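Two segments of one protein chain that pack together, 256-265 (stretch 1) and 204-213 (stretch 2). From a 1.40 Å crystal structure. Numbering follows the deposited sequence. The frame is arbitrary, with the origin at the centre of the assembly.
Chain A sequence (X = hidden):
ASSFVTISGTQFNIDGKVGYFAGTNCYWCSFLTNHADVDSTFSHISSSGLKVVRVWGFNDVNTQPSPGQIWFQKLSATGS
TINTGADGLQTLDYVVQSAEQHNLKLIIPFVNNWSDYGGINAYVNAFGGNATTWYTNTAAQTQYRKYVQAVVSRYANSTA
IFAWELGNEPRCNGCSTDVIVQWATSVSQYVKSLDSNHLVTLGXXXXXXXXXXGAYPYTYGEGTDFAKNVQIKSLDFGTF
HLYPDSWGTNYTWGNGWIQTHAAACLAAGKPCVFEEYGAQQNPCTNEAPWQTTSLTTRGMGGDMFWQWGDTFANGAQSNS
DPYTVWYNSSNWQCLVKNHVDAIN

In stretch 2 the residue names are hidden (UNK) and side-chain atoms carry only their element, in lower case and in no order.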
# COMPACT_ATOMS: atom_id res chain seq x y z
N GLY A 256 4.94 20.99 -0.78
CA GLY A 256 5.72 20.94 -2.02
C GLY A 256 5.97 19.50 -2.49
O GLY A 256 6.05 19.21 -3.69
N TRP A 257 6.21 18.57 -1.52
CA TRP A 257 6.35 17.14 -1.86
C TRP A 257 5.10 16.60 -2.60
O TRP A 257 5.26 15.89 -3.63
CB TRP A 257 6.60 16.35 -0.57
CG TRP A 257 6.87 14.88 -0.72
CD1 TRP A 257 6.01 13.85 -0.39
CD2 TRP A 257 8.08 14.24 -1.16
NE1 TRP A 257 6.58 12.61 -0.64
CE2 TRP A 257 7.89 12.85 -1.09
CE3 TRP A 257 9.33 14.72 -1.60
CZ2 TRP A 257 8.89 11.92 -1.40
CZ3 TRP A 257 10.32 13.81 -1.95
CH2 TRP A 257 10.10 12.43 -1.84
N ILE A 258 3.90 16.95 -2.11
CA ILE A 258 2.69 16.53 -2.85
C ILE A 258 2.66 17.18 -4.23
O ILE A 258 2.34 16.51 -5.23
CB ILE A 258 1.44 16.99 -2.01
CG1 ILE A 258 1.39 16.21 -0.67
CG2 ILE A 258 0.17 16.77 -2.83
CD1 ILE A 258 0.48 16.93 0.36
N GLN A 259 2.90 18.52 -4.32
CA GLN A 259 2.80 19.21 -5.61
C GLN A 259 3.80 18.65 -6.65
O GLN A 259 3.41 18.48 -7.82
CB GLN A 259 3.07 20.73 -5.40
CG GLN A 259 1.97 21.38 -4.56
CD GLN A 259 2.32 22.81 -4.13
OE1 GLN A 259 3.46 23.15 -3.89
NE2 GLN A 259 1.24 23.59 -4.05
N THR A 260 5.06 18.40 -6.27
CA THR A 260 6.02 17.89 -7.26
C THR A 260 5.66 16.49 -7.75
O THR A 260 5.83 16.17 -8.94
CB THR A 260 7.46 17.88 -6.75
OG1 THR A 260 7.56 17.18 -5.50
CG2 THR A 260 8.01 19.32 -6.51
N HIS A 261 5.17 15.62 -6.86
CA HIS A 261 4.80 14.26 -7.29
C HIS A 261 3.53 14.30 -8.17
O HIS A 261 3.51 13.59 -9.19
CB HIS A 261 4.62 13.36 -6.05
CG HIS A 261 5.95 12.95 -5.51
ND1 HIS A 261 6.67 13.79 -4.65
CD2 HIS A 261 6.74 11.86 -5.71
CE1 HIS A 261 7.85 13.18 -4.38
NE2 HIS A 261 7.93 12.02 -4.98
N ALA A 262 2.52 15.11 -7.80
CA ALA A 262 1.34 15.25 -8.63
C ALA A 262 1.70 15.65 -10.06
O ALA A 262 1.15 15.12 -11.04
CB ALA A 262 0.32 16.24 -8.12
N ALA A 263 2.61 16.64 -10.13
CA ALA A 263 2.99 17.12 -11.49
C ALA A 263 3.72 16.08 -12.28
O ALA A 263 3.56 16.00 -13.51
CB ALA A 263 3.86 18.39 -11.39
N ALA A 264 4.57 15.21 -11.68
CA ALA A 264 5.26 14.14 -12.38
C ALA A 264 4.29 13.01 -12.84
O ALA A 264 4.40 12.52 -13.99
CB ALA A 264 6.35 13.55 -11.44
N CYS A 265 3.26 12.70 -12.03
CA CYS A 265 2.23 11.76 -12.50
C CYS A 265 1.45 12.34 -13.69
O CYS A 265 1.34 11.66 -14.72
CB CYS A 265 1.23 11.45 -11.35
SG CYS A 265 1.82 10.23 -10.15
N UNK A 204 6.19 2.26 -4.01
CA UNK A 204 7.31 3.07 -3.49
C UNK A 204 6.84 4.32 -2.79
O UNK A 204 5.72 4.84 -2.88
o UNK A 204 6.42 3.89 -6.19
o UNK A 204 7.99 5.43 -5.99
c UNK A 204 7.51 4.29 -5.68
c UNK A 204 8.24 3.41 -4.70
N UNK A 205 7.84 4.87 -2.04
CA UNK A 205 7.65 6.13 -1.27
C UNK A 205 7.65 7.40 -2.09
O UNK A 205 7.35 8.53 -1.61
o UNK A 205 10.85 4.22 0.91
o UNK A 205 10.30 5.52 2.64
c UNK A 205 8.72 6.19 -0.21
c UNK A 205 10.02 4.93 1.56
c UNK A 205 8.67 5.02 0.82
N UNK A 206 8.16 7.31 -3.37
CA UNK A 206 8.31 8.49 -4.21
C UNK A 206 9.73 9.10 -4.20
O UNK A 206 9.89 10.23 -4.70
N UNK A 207 10.69 8.44 -3.55
CA UNK A 207 12.02 9.07 -3.42
C UNK A 207 12.64 9.19 -4.82
O UNK A 207 12.49 8.36 -5.72
c UNK A 207 13.27 7.00 -0.30
c UNK A 207 12.94 8.24 -2.50
c UNK A 207 11.79 9.05 -0.32
c UNK A 207 12.25 7.84 -1.14
N UNK A 208 13.46 10.26 -4.99
CA UNK A 208 14.25 10.48 -6.21
C UNK A 208 13.49 11.30 -7.21
O UNK A 208 12.80 10.74 -8.11
N UNK A 209 13.52 12.64 -7.15
CA UNK A 209 12.75 13.52 -8.08
C UNK A 209 13.47 14.86 -8.11
O UNK A 209 13.66 15.51 -7.08
c UNK A 209 8.94 14.51 -7.71
c UNK A 209 11.27 13.56 -7.57
c UNK A 209 10.20 14.02 -9.84
c UNK A 209 10.30 14.40 -8.39
N UNK A 210 13.80 15.32 -9.35
CA UNK A 210 14.74 16.48 -9.44
C UNK A 210 14.06 17.82 -9.45
O UNK A 210 14.79 18.86 -9.52
c UNK A 210 15.59 16.28 -10.72
o UNK A 210 16.48 15.12 -10.59
N UNK A 211 12.76 17.95 -9.31
CA UNK A 211 12.04 19.22 -9.33
C UNK A 211 11.73 19.79 -7.94
O UNK A 211 11.04 20.81 -7.80
o UNK A 211 10.02 17.85 -9.39
c UNK A 211 10.80 18.68 -11.50
c UNK A 211 10.68 18.99 -10.02
N UNK A 212 12.36 19.20 -6.90
CA UNK A 212 12.18 19.62 -5.53
C UNK A 212 13.27 20.61 -5.06
O UNK A 212 13.89 21.31 -5.87
N UNK A 213 13.50 20.55 -3.75
CA UNK A 213 14.46 21.50 -3.11
C UNK A 213 15.78 20.85 -2.72
O UNK A 213 16.54 21.47 -1.96
c UNK A 213 13.82 22.16 -1.92
c UNK A 213 13.57 21.29 -0.69
o UNK A 213 13.73 20.03 -0.80
o UNK A 213 13.23 21.85 0.39
O HOH W 1 7.53 17.53 -10.69

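Position 204 carries two side-chain carbons, the second bearing two oxygens, which is the short carboxylate of an aspartate. Asp204 makes no contact with the helix of stretch 1; its carboxylate instead accepts a weak hydrogen bond from the backbone N of position 206, 3.2 Å from Asp204 OD2. At position 205 three carbons run in a chain and the third carries two oxygens, one methylene more than before; the carboxylate leads away from the helix, whereas the backbone O of 205 lies 3.7 Å from Trp257 CZ2, at the edge of the indole. The residue is glutamate, and the carboxylate of Glu205 is hydrogen-bonded elsewhere in the structure.

Position 206 has no side-chain atoms, and its surroundings leave no space for any. An ideal CB would fall 2.8 Å from His261 NE2, a clash, and at phi 96° and psi 7° it would also be jammed against the preceding carbonyl oxygen. Gly206 is therefore the fit, and the bare backbone lets the imidazole come close: His261 NE2 donates a nearly linear hydrogen bond to Gly206 O at 2.7 Å. The same Gly206 O is 3.6 Å from Trp257 CH2.

Position 207 has four carbons forked at the second. Although its CA-to-CB bond points away from stretch 1, the end of the chain comes back, and one terminal carbon of position 207 lies 4.1 Å from Trp257 CH2. This is Leu207, and the carbon is its CD2. Position 208 again lacks side-chain atoms; with phi 91° and psi 86°, a CB would be jammed against the carbonyl of the residue before, so this is Gly208, which makes no contact of its own.

Position 209 repeats the four-carbon fork, now directed toward the helix. One terminal carbon sits over the imidazole face of His261, 7° off the ring normal, while the other approaches Ala264 CB. This is Leu209, with chi1 t and chi2 p: Leu209 CD2 is 3.7 Å from the centroid of the His261 ring and also 3.7 Å from Thr260 O, and Leu209 CD1 is 4.2 Å from Ala264 CB.

At position 210 a single carbon bears one oxygen, the side chain of serine; Ser210 is exposed and out of reach of the helix. In position 211 the first carbon carries both an oxygen and a carbon. The side-chain oxygen at 211 lies 3.7 Å from Thr260 CB, and the backbone O of 211 is 3.6 Å from Thr260 CG2; the residue is Thr211. Position 212 has a backbone alone, and its CA is 4.3 Å from Thr260 CG2; it is Gly212, closing a type I turn begun at Leu209. Position 213, two carbons with two oxygens on the second, is Asp213, exposed and clear of the contact.

The contact joins a polar anchor to an apolar patch. His261 is held at both nitrogens, with His261 ND1 donating to Trp257 O at 2.7 Å and NE2 to Gly206 O, and its face receives Leu209. Towards the solvent, one water bridges Thr260 O and Thr211 OG1, 2.8 Å from each.

Stretch 2 (204-213) DEGLGLSTGD
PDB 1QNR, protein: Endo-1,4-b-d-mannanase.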